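Local coordinates for arginine--tRNA ligase (Campylobacter jejuni, PDB 3FNR), which catalyses the ATP-dependent joining of L-arginine to tRNA(Arg), releasing AMP and diphosphate, as a class I aminoacyl-tRNA synthetase, at residues 378-383 against 436-441; 337-342 against 405-410. The protein carries 1 engineered substitution. All coordinates share one frame; numbering follows the deposited sequence.

Overall arrangement
Both contacts lie in the DALR anticodon-binding domain, and the chain visits their segments in alternation. Helix 336-353 comes first and supplies 337-342; the end of helix 371-381 and the start of helix 383-393 supply 378-383. The chain then reaches 405-410 on helix 398-416, where contact 2 closes its loop of 62 residues, and finally 436-441 on helix 425-445, where contact 1 closes one of 52. Neither loop nests within the other: they cross. The two centres lie about 12 Å apart. Glu379 OE2 meets Asn409 ND2 at 2.9 Å, a probable hydrogen bond joining helix 371-381 to 398-416, and Ile439 CG2 packs on Ile340 CG2 at 3.8 Å, joining helix 425-445 to 336-353.

Contact 1 of 2, residues 378-383 against 436-441; sequences FEALNL and ALSIKT
In the helical anticodon-binding domain, the end of helix 371-381 and the first residue of helix 383-393 lie against helix 425-445, with Ala380 and Leu383 meeting Ser438 and Thr441. The polar link is a single hydrogen bond from Ser438 OG to the backbone Ala380 O, 2.7 Å. The hydroxyl comes in well bent, at 115° to the C=O, and 36° above the carbonyl plane. The serine's chi1 of -64° sets OG beside its own backbone N; from there the same oxygen also makes a weak bond to Leu434 O, one turn back. The helices come close here, with the CA atoms of Ala380 and Ser438 5.8 Å apart, and Ala380 CB sits 3.8 Å from Ser438 OG.

Beyond Asn382, Leu383 reaches across with one methyl. CD2 rests 3.7 Å from Ser438 O and 3.8 Å from Thr441 CG2, the leucine and threonine side chains crossing at a slant. Thr441 keeps its hydroxyl on its own helix: OG1 donates to Leu437 O at 2.8 Å, on the opposite face of that carbonyl from Thr441 N, while the methyl is left to meet the leucine. Tyr402 of helix 398-416 touches both Leu383 and Ser438, within the all-helical DALR fold.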
loop_
_atom_site.group_PDB
_atom_site.type_symbol
_atom_site.label_atom_id
_atom_site.label_comp_id
_atom_site.label_asym_id
_atom_site.label_seq_id
_atom_site.Cartn_x
_atom_site.Cartn_y
_atom_site.Cartn_z
ATOM N N PHE A 378 4.660 -29.654 6.184
ATOM C CA PHE A 378 3.280 -29.271 5.907
ATOM C C PHE A 378 3.126 -27.759 5.939
ATOM O O PHE A 378 2.523 -27.183 5.035
ATOM C CB PHE A 378 2.294 -29.889 6.900
ATOM C CG PHE A 378 0.862 -29.458 6.663
ATOM C CD1 PHE A 378 0.093 -30.071 5.675
ATOM C CD2 PHE A 378 0.295 -28.418 7.404
ATOM C CE1 PHE A 378 -1.225 -29.666 5.436
ATOM C CE2 PHE A 378 -1.019 -28.004 7.173
ATOM C CZ PHE A 378 -1.781 -28.634 6.188
ATOM N N GLU A 379 3.673 -27.141 6.986
ATOM C CA GLU A 379 3.603 -25.699 7.187
ATOM C C GLU A 379 4.218 -24.959 6.001
ATOM O O GLU A 379 3.647 -23.981 5.519
ATOM C CB GLU A 379 4.302 -25.308 8.495
ATOM C CG GLU A 379 3.936 -23.918 9.022
ATOM C CD GLU A 379 4.518 -23.625 10.403
ATOM O OE1 GLU A 379 4.003 -22.717 11.090
ATOM O OE2 GLU A 379 5.483 -24.304 10.812
ATOM N N ALA A 380 5.362 -25.443 5.521
ATOM C CA ALA A 380 6.014 -24.849 4.353
ATOM C C ALA A 380 5.082 -24.871 3.143
ATOM O O ALA A 380 4.879 -23.840 2.498
ATOM C CB ALA A 380 7.334 -25.563 4.034
ATOM N N LEU A 381 4.480 -26.031 2.877
ATOM C CA LEU A 381 3.620 -26.217 1.708
ATOM C C LEU A 381 2.250 -25.542 1.827
ATOM O O LEU A 381 1.607 -25.265 0.816
ATOM C CB LEU A 381 3.462 -27.708 1.392
ATOM C CG LEU A 381 4.765 -28.393 0.971
ATOM C CD1 LEU A 381 4.610 -29.901 0.997
ATOM C CD2 LEU A 381 5.211 -27.918 -0.412
ATOM N N ASN A 382 1.832 -25.263 3.060
ATOM C CA ASN A 382 0.544 -24.641 3.359
ATOM C C ASN A 382 0.439 -23.161 2.946
ATOM O O ASN A 382 -0.630 -22.570 3.085
ATOM C CB ASN A 382 0.255 -24.762 4.858
ATOM C CG ASN A 382 -1.200 -24.446 5.218
ATOM O OD1 ASN A 382 -1.469 -23.675 6.147
ATOM N ND2 ASN A 382 -2.135 -25.030 4.480
ATOM N N LEU A 383 1.536 -22.569 2.462
ATOM C CA LEU A 383 1.547 -21.160 2.033
ATOM C C LEU A 383 0.464 -20.857 0.996
ATOM O O LEU A 383 -0.239 -19.864 1.129
ATOM C CB LEU A 383 2.932 -20.739 1.511
ATOM C CG LEU A 383 3.121 -19.292 1.022
ATOM C CD1 LEU A 383 2.787 -18.269 2.089
ATOM C CD2 LEU A 383 4.524 -19.066 0.503
ATOM N N ALA A 436 12.934 -22.130 3.447
ATOM C CA ALA A 436 13.553 -20.939 2.882
ATOM C C ALA A 436 12.724 -20.375 1.722
ATOM O O ALA A 436 12.599 -19.158 1.585
ATOM C CB ALA A 436 14.976 -21.241 2.428
ATOM N N LEU A 437 12.141 -21.267 0.923
ATOM C CA LEU A 437 11.359 -20.879 -0.243
ATOM C C LEU A 437 10.036 -20.215 0.135
ATOM O O LEU A 437 9.656 -19.219 -0.478
ATOM C CB LEU A 437 11.129 -22.079 -1.170
ATOM C CG LEU A 437 10.292 -21.878 -2.443
ATOM C CD1 LEU A 437 10.908 -20.839 -3.387
ATOM C CD2 LEU A 437 10.057 -23.194 -3.151
ATOM N N SER A 438 9.357 -20.757 1.148
ATOM C CA SER A 438 8.132 -20.159 1.681
ATOM C C SER A 438 8.383 -18.791 2.309
ATOM O O SER A 438 7.573 -17.880 2.149
ATOM C CB SER A 438 7.488 -21.083 2.705
ATOM O OG SER A 438 7.070 -22.283 2.081
ATOM N N ILE A 439 9.507 -18.650 3.010
ATOM C CA ILE A 439 9.862 -17.378 3.637
ATOM C C ILE A 439 10.069 -16.323 2.548
ATOM O O ILE A 439 9.440 -15.250 2.582
ATOM C CB ILE A 439 11.096 -17.522 4.572
ATOM C CG1 ILE A 439 10.686 -18.246 5.856
ATOM C CG2 ILE A 439 11.706 -16.163 4.912
ATOM C CD1 ILE A 439 11.828 -18.641 6.750
ATOM N N LYS A 440 10.887 -16.678 1.558
ATOM C CA LYS A 440 11.220 -15.816 0.424
ATOM C C LYS A 440 9.991 -15.411 -0.394
ATOM O O LYS A 440 9.802 -14.229 -0.686
ATOM C CB LYS A 440 12.250 -16.514 -0.472
ATOM C CG LYS A 440 12.638 -15.726 -1.708
ATOM C CD LYS A 440 14.052 -16.056 -2.132
ATOM C CE LYS A 440 14.078 -16.973 -3.326
ATOM N NZ LYS A 440 14.011 -16.164 -4.570
ATOM N N THR A 441 9.173 -16.395 -0.761
ATOM C CA THR A 441 7.934 -16.154 -1.486
ATOM C C THR A 441 7.018 -15.176 -0.735
ATOM O O THR A 441 6.723 -14.102 -1.250
ATOM C CB THR A 441 7.201 -17.476 -1.799
ATOM O OG1 THR A 441 8.072 -18.326 -2.564
ATOM C CG2 THR A 441 5.909 -17.224 -2.580
#

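Contact 2 of 2, residues 337-342 against 405-410; sequences VYYINY and NLAANF
Ala407 is the bump here: its CB presses against the backbone and side-chain base of Ile340, 3.8 Å from Ile340 CA and 3.9 Å from Ile340 CG1. The hollow that receives it is bordered on another side by Tyr339, whose ring carbon CD1 stands 4.2 Å from the same methyl. Because the bump is only a methyl, the backbones can come close, the CA atoms of Ile340 and Ala407 lying 5.2 Å apart. Helices 336-353 and 398-416 meet in this way within the DALR anticodon-binding domain, their local axes 8.8 Å apart at closest approach and crossing at 55°.

The Tyr339 ring then lies against the backbone of Ala408. Its chi1 of -162° holds CG anti to the backbone N and carries the ring out obliquely over the neighbouring helix, where CE1 lies 3.8 Å from Ala408 CA and 4.3 Å from Ala408 CB. The ring meets both alanines at a slant. His411, just beyond 405-410, adds to this side: its ring meets that of Tyr339 with the planes at about 35°, and its NE2 is hydrogen-bonded to Tyr339 O. Past Ala407, Phe410 also points at helix 336-353, its side chain touching Ala343, Arg346 and Ile347, while Ile340 also packs on Ile439 and Phe443 of helix 425-445.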
loop_
_atom_site.group_PDB
_atom_site.type_symbol
_atom_site.label_atom_id
_atom_site.label_comp_id
_atom_site.label_asym_id
_atom_site.label_seq_id
_atom_site.Cartn_x
_atom_site.Cartn_y
_atom_site.Cartn_z
ATOM N N VAL A 337 10.799 -9.156 11.860
ATOM C CA VAL A 337 11.570 -9.057 10.613
ATOM C C VAL A 337 12.951 -9.707 10.749
ATOM O O VAL A 337 13.371 -10.460 9.859
ATOM C CB VAL A 337 11.742 -7.596 10.125
ATOM C CG1 VAL A 337 12.177 -7.562 8.649
ATOM C CG2 VAL A 337 10.463 -6.797 10.341
ATOM N N TYR A 338 13.639 -9.416 11.857
ATOM C CA TYR A 338 14.938 -10.024 12.155
ATOM C C TYR A 338 14.779 -11.524 12.226
ATOM O O TYR A 338 15.502 -12.262 11.569
ATOM C CB TYR A 338 15.517 -9.522 13.497
ATOM C CG TYR A 338 16.709 -10.346 13.983
ATOM C CD1 TYR A 338 16.536 -11.428 14.863
ATOM C CD2 TYR A 338 18.003 -10.053 13.553
ATOM C CE1 TYR A 338 17.618 -12.200 15.284
ATOM C CE2 TYR A 338 19.099 -10.814 13.976
ATOM C CZ TYR A 338 18.895 -11.882 14.845
ATOM O OH TYR A 338 19.965 -12.641 15.269
ATOM N N TYR A 339 13.810 -11.943 13.031
ATOM C CA TYR A 339 13.593 -13.322 13.396
ATOM C C TYR A 339 13.252 -14.184 12.181
ATOM O O TYR A 339 13.795 -15.287 12.028
ATOM C CB TYR A 339 12.492 -13.386 14.455
ATOM C CG TYR A 339 12.441 -14.680 15.246
ATOM C CD1 TYR A 339 11.277 -15.445 15.273
ATOM C CD2 TYR A 339 13.550 -15.134 15.969
ATOM C CE1 TYR A 339 11.212 -16.634 15.993
ATOM C CE2 TYR A 339 13.495 -16.323 16.701
ATOM C CZ TYR A 339 12.318 -17.065 16.705
ATOM O OH TYR A 339 12.228 -18.240 17.416
ATOM N N ILE A 340 12.396 -13.655 11.303
ATOM C CA ILE A 340 12.018 -14.352 10.081
ATOM C C ILE A 340 13.211 -14.415 9.127
ATOM O O ILE A 340 13.527 -15.488 8.613
ATOM C CB ILE A 340 10.759 -13.737 9.404
ATOM C CG1 ILE A 340 9.537 -13.879 10.321
ATOM C CG2 ILE A 340 10.481 -14.425 8.081
ATOM C CD1 ILE A 340 8.416 -12.887 10.052
ATOM N N ASN A 341 13.890 -13.284 8.928
ATOM C CA ASN A 341 15.121 -13.245 8.120
ATOM C C ASN A 341 16.206 -14.169 8.665
ATOM O O ASN A 341 16.938 -14.802 7.893
ATOM C CB ASN A 341 15.690 -11.814 8.014
ATOM C CG ASN A 341 15.248 -11.080 6.751
ATOM O OD1 ASN A 341 15.049 -11.682 5.694
ATOM N ND2 ASN A 341 15.127 -9.758 6.851
ATOM N N TYR A 342 16.308 -14.237 9.990
ATOM C CA TYR A 342 17.281 -15.103 10.656
ATOM C C TYR A 342 17.048 -16.578 10.315
ATOM O O TYR A 342 18.006 -17.304 10.080
ATOM C CB TYR A 342 17.291 -14.880 12.175
ATOM C CG TYR A 342 18.458 -15.549 12.877
ATOM C CD1 TYR A 342 19.736 -15.537 12.311
ATOM C CD2 TYR A 342 18.287 -16.187 14.107
ATOM C CE1 TYR A 342 20.804 -16.159 12.940
ATOM C CE2 TYR A 342 19.354 -16.811 14.747
ATOM C CZ TYR A 342 20.609 -16.788 14.155
ATOM O OH TYR A 342 21.675 -17.395 14.777
ATOM N N ASN A 405 4.950 -17.693 12.673
ATOM C CA ASN A 405 4.829 -19.052 13.163
ATOM C C ASN A 405 5.794 -20.008 12.468
ATOM O O ASN A 405 6.367 -20.881 13.108
ATOM C CB ASN A 405 3.388 -19.536 13.032
ATOM C CG ASN A 405 2.425 -18.744 13.901
ATOM O OD1 ASN A 405 2.753 -18.348 15.024
ATOM N ND2 ASN A 405 1.224 -18.516 13.385
ATOM N N LEU A 406 5.986 -19.826 11.166
ATOM C CA LEU A 406 6.916 -20.663 10.408
ATOM C C LEU A 406 8.364 -20.457 10.850
ATOM O O LEU A 406 9.137 -21.422 10.919
ATOM C CB LEU A 406 6.779 -20.387 8.915
ATOM C CG LEU A 406 7.662 -21.139 7.910
ATOM C CD1 LEU A 406 7.405 -22.636 7.940
ATOM C CD2 LEU A 406 7.408 -20.607 6.527
ATOM N N ALA A 407 8.732 -19.210 11.146
ATOM C CA ALA A 407 10.087 -18.905 11.621
ATOM C C ALA A 407 10.310 -19.501 13.009
ATOM O O ALA A 407 11.360 -20.088 13.262
ATOM C CB ALA A 407 10.339 -17.419 11.646
ATOM N N ALA A 408 9.313 -19.357 13.884
ATOM C CA ALA A 408 9.370 -19.894 15.240
ATOM C C ALA A 408 9.584 -21.407 15.209
ATOM O O ALA A 408 10.498 -21.918 15.851
ATOM C CB ALA A 408 8.092 -19.560 16.001
ATOM N N ASN A 409 8.745 -22.099 14.438
ATOM C CA ASN A 409 8.813 -23.542 14.297
ATOM C C ASN A 409 10.094 -24.023 13.641
ATOM O O ASN A 409 10.654 -25.023 14.082
ATOM C CB ASN A 409 7.595 -24.061 13.551
ATOM C CG ASN A 409 6.327 -23.859 14.329
ATOM O OD1 ASN A 409 6.322 -23.932 15.554
ATOM N ND2 ASN A 409 5.242 -23.583 13.626
ATOM N N PHE A 410 10.571 -23.313 12.616
ATOM C CA PHE A 410 11.871 -23.637 12.028
ATOM C C PHE A 410 12.991 -23.543 13.053
ATOM O O PHE A 410 13.752 -24.491 13.219
ATOM C CB PHE A 410 12.247 -22.750 10.838
ATOM C CG PHE A 410 13.702 -22.873 10.460
ATOM C CD1 PHE A 410 14.153 -23.994 9.781
ATOM C CD2 PHE A 410 14.626 -21.894 10.826
ATOM C CE1 PHE A 410 15.500 -24.140 9.457
ATOM C CE2 PHE A 410 15.971 -22.026 10.509
ATOM C CZ PHE A 410 16.411 -23.149 9.830
#